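Local atomic coordinates of transcriptional regulator WhiB1 (PDB entry 6ONO), a protein that binds a nitric oxide-sensitive [4Fe-4S] cluster and acts as a transcriptional repressor in Mycobacterium tuberculosis. Residues L16-G21 and G58-M63. Numbering follows the deposited sequence.
Sequences LFFPVG and GVWGGM. With SF4 (iron/sulfur cluster), chain E.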
loop_
_atom_site.group_PDB
_atom_site.type_symbol
_atom_site.label_atom_id
_atom_site.label_comp_id
_atom_site.label_asym_id
_atom_site.label_seq_id
_atom_site.Cartn_x
_atom_site.Cartn_y
_atom_site.Cartn_z
ATOM N N LEU A 16 -1.261 -9.785 -2.767
ATOM C CA LEU A 16 -0.709 -10.753 -1.831
ATOM C C LEU A 16 0.055 -10.051 -0.726
ATOM O O LEU A 16 0.085 -10.527 0.416
ATOM C CB LEU A 16 0.202 -11.737 -2.565
ATOM C CG LEU A 16 0.991 -12.737 -1.722
ATOM C CD1 LEU A 16 0.043 -13.703 -1.016
ATOM C CD2 LEU A 16 1.992 -13.472 -2.596
ATOM N N PHE A 17 0.641 -8.900 -1.026
ATOM C CA PHE A 17 1.475 -8.228 -0.043
ATOM C C PHE A 17 0.682 -7.276 0.822
ATOM O O PHE A 17 1.265 -6.598 1.667
ATOM C CB PHE A 17 2.630 -7.528 -0.751
ATOM C CG PHE A 17 3.539 -8.499 -1.415
ATOM C CD1 PHE A 17 3.262 -8.951 -2.694
ATOM C CD2 PHE A 17 4.582 -9.060 -0.716
ATOM C CE1 PHE A 17 4.060 -9.887 -3.285
ATOM C CE2 PHE A 17 5.393 -10.000 -1.301
ATOM C CZ PHE A 17 5.129 -10.422 -2.580
ATOM N N PHE A 18 -0.643 -7.257 0.676
ATOM C CA PHE A 18 -1.508 -6.399 1.480
ATOM C C PHE A 18 -2.665 -7.219 2.037
ATOM O O PHE A 18 -3.819 -7.054 1.624
ATOM C CB PHE A 18 -1.976 -5.203 0.651
ATOM C CG PHE A 18 -0.873 -4.231 0.389
ATOM C CD1 PHE A 18 0.005 -4.424 -0.675
ATOM C CD2 PHE A 18 -0.640 -3.184 1.271
ATOM C CE1 PHE A 18 1.066 -3.550 -0.885
ATOM C CE2 PHE A 18 0.422 -2.324 1.083
ATOM C CZ PHE A 18 1.275 -2.502 -0.000
ATOM N N PRO A 19 -2.390 -8.121 2.982
ATOM C CA PRO A 19 -3.486 -8.881 3.586
ATOM C C PRO A 19 -4.343 -7.981 4.453
ATOM O O PRO A 19 -3.847 -7.077 5.130
ATOM C CB PRO A 19 -2.768 -9.946 4.424
ATOM C CG PRO A 19 -1.468 -9.338 4.753
ATOM C CD PRO A 19 -1.089 -8.471 3.581
ATOM N N VAL A 20 -5.642 -8.215 4.403
ATOM C CA VAL A 20 -6.591 -7.496 5.239
ATOM C C VAL A 20 -6.962 -8.393 6.414
ATOM O O VAL A 20 -7.325 -9.562 6.224
ATOM C CB VAL A 20 -7.828 -7.043 4.446
ATOM C CG1 VAL A 20 -8.469 -8.197 3.699
ATOM C CG2 VAL A 20 -8.833 -6.383 5.375
ATOM N N GLY A 21 -6.779 -7.888 7.630
ATOM C CA GLY A 21 -7.229 -8.640 8.781
ATOM C C GLY A 21 -8.749 -8.662 8.772
ATOM O O GLY A 21 -9.386 -7.615 8.926
ATOM N N GLY A 58 1.277 -3.246 4.575
ATOM C CA GLY A 58 1.763 -4.286 3.692
ATOM C C GLY A 58 2.966 -5.046 4.230
ATOM O O GLY A 58 3.567 -4.708 5.255
ATOM N N VAL A 59 3.302 -6.118 3.507
ATOM C CA VAL A 59 4.500 -6.914 3.754
ATOM C C VAL A 59 5.614 -6.403 2.843
ATOM O O VAL A 59 5.462 -6.371 1.611
ATOM C CB VAL A 59 4.233 -8.409 3.511
ATOM C CG1 VAL A 59 5.494 -9.214 3.701
ATOM C CG2 VAL A 59 3.099 -8.936 4.431
ATOM N N TRP A 60 6.720 -5.976 3.453
ATOM C CA TRP A 60 7.923 -5.525 2.766
ATOM C C TRP A 60 9.106 -6.237 3.388
ATOM O O TRP A 60 9.141 -6.431 4.607
ATOM C CB TRP A 60 8.157 -4.013 2.900
ATOM C CG TRP A 60 7.032 -3.132 2.416
ATOM C CD1 TRP A 60 5.749 -3.095 2.890
ATOM C CD2 TRP A 60 7.108 -2.135 1.393
ATOM N NE1 TRP A 60 5.019 -2.146 2.215
ATOM C CE2 TRP A 60 5.826 -1.544 1.288
ATOM C CE3 TRP A 60 8.131 -1.688 0.549
ATOM C CZ2 TRP A 60 5.541 -0.525 0.373
ATOM C CZ3 TRP A 60 7.851 -0.676 -0.357
ATOM C CH2 TRP A 60 6.566 -0.105 -0.435
ATOM N N GLY A 61 10.065 -6.625 2.548
ATOM C CA GLY A 61 11.337 -7.152 3.010
ATOM C C GLY A 61 11.231 -8.327 3.961
ATOM O O GLY A 61 12.061 -8.482 4.860
ATOM N N GLY A 62 10.212 -9.160 3.777
ATOM C CA GLY A 62 10.008 -10.306 4.643
ATOM C C GLY A 62 9.431 -10.004 6.007
ATOM O O GLY A 62 9.450 -10.893 6.863
HETATM N N MSE A 63 8.942 -8.783 6.246
HETATM C CA MSE A 63 8.297 -8.416 7.516
HETATM C C MSE A 63 6.861 -7.912 7.287
HETATM O O MSE A 63 6.608 -7.171 6.332
HETATM C CB MSE A 63 9.080 -7.317 8.256
HETATM C CG MSE A 63 10.538 -7.611 8.562
HETATM SE SE MSE A 63 11.112 -6.504 10.072
HETATM C CE MSE A 63 10.293 -7.498 11.512
HETATM FE FE1 SF4 E . 9.009 -7.825 -3.074
HETATM FE FE2 SF4 E . 9.388 -9.092 -0.697
HETATM FE FE3 SF4 E . 10.498 -6.620 -1.119
HETATM FE FE4 SF4 E . 11.469 -8.781 -2.459
HETATM S S1 SF4 E . 11.510 -8.456 -0.220
HETATM S S2 SF4 E . 11.005 -6.745 -3.328
HETATM S S3 SF4 E . 9.563 -10.004 -2.753
HETATM S S4 SF4 E . 8.268 -7.113 -1.047
#
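F17, F18 and P19 meet G58, V59 and W60 in a buried loop-to-loop contact beside the [4Fe-4S] cluster of this WhiB-family (Wbl) domain. Residues 58-62 are the GVWGG motif of the WhiB family, in the loop between helices 43-53 and 65-71; W60 to M63 form a type I' beta turn, with G61 and G62 both at positive phi. A single backbone hydrogen bond joins the segments: V59 N donates to F17 O over 2.8 Å, nearly straight at 163° and in the carbonyl plane. Next to it, the F18 ring lies with one face over G58 CA, a CH-pi contact 3.9 Å from CA to the ring centroid. CB of F18 points away from the 58-63 segment; chi1 of -71° sets CG beside its own backbone N, and ring atom CE2 comes back to 3.5 Å from G58 CA. F18 CZ also approaches W60 NE1 obliquely, at 4.4 Å. V59 directs CB at the other loop, its CG2 reaching P19 CD at 4.3 Å, while P19 also packs on helix 27-38. The F17 ring packs obliquely beside V59 and the cluster, its CD2 3.7 Å from V59 O, and it also touches V36 and C9 of the cluster pocket. The W60 indole packs on A50 and on C46 of the same pocket, and its NE1 bonds to S57 O. Another protein chain packs on F17, F18 and W60 and hydrogen-bonds V59 O. On the cluster side, G61 CA sits 3.5 Å from sulfide S1, and F17 CE2 approaches S4 to 4.1 Å.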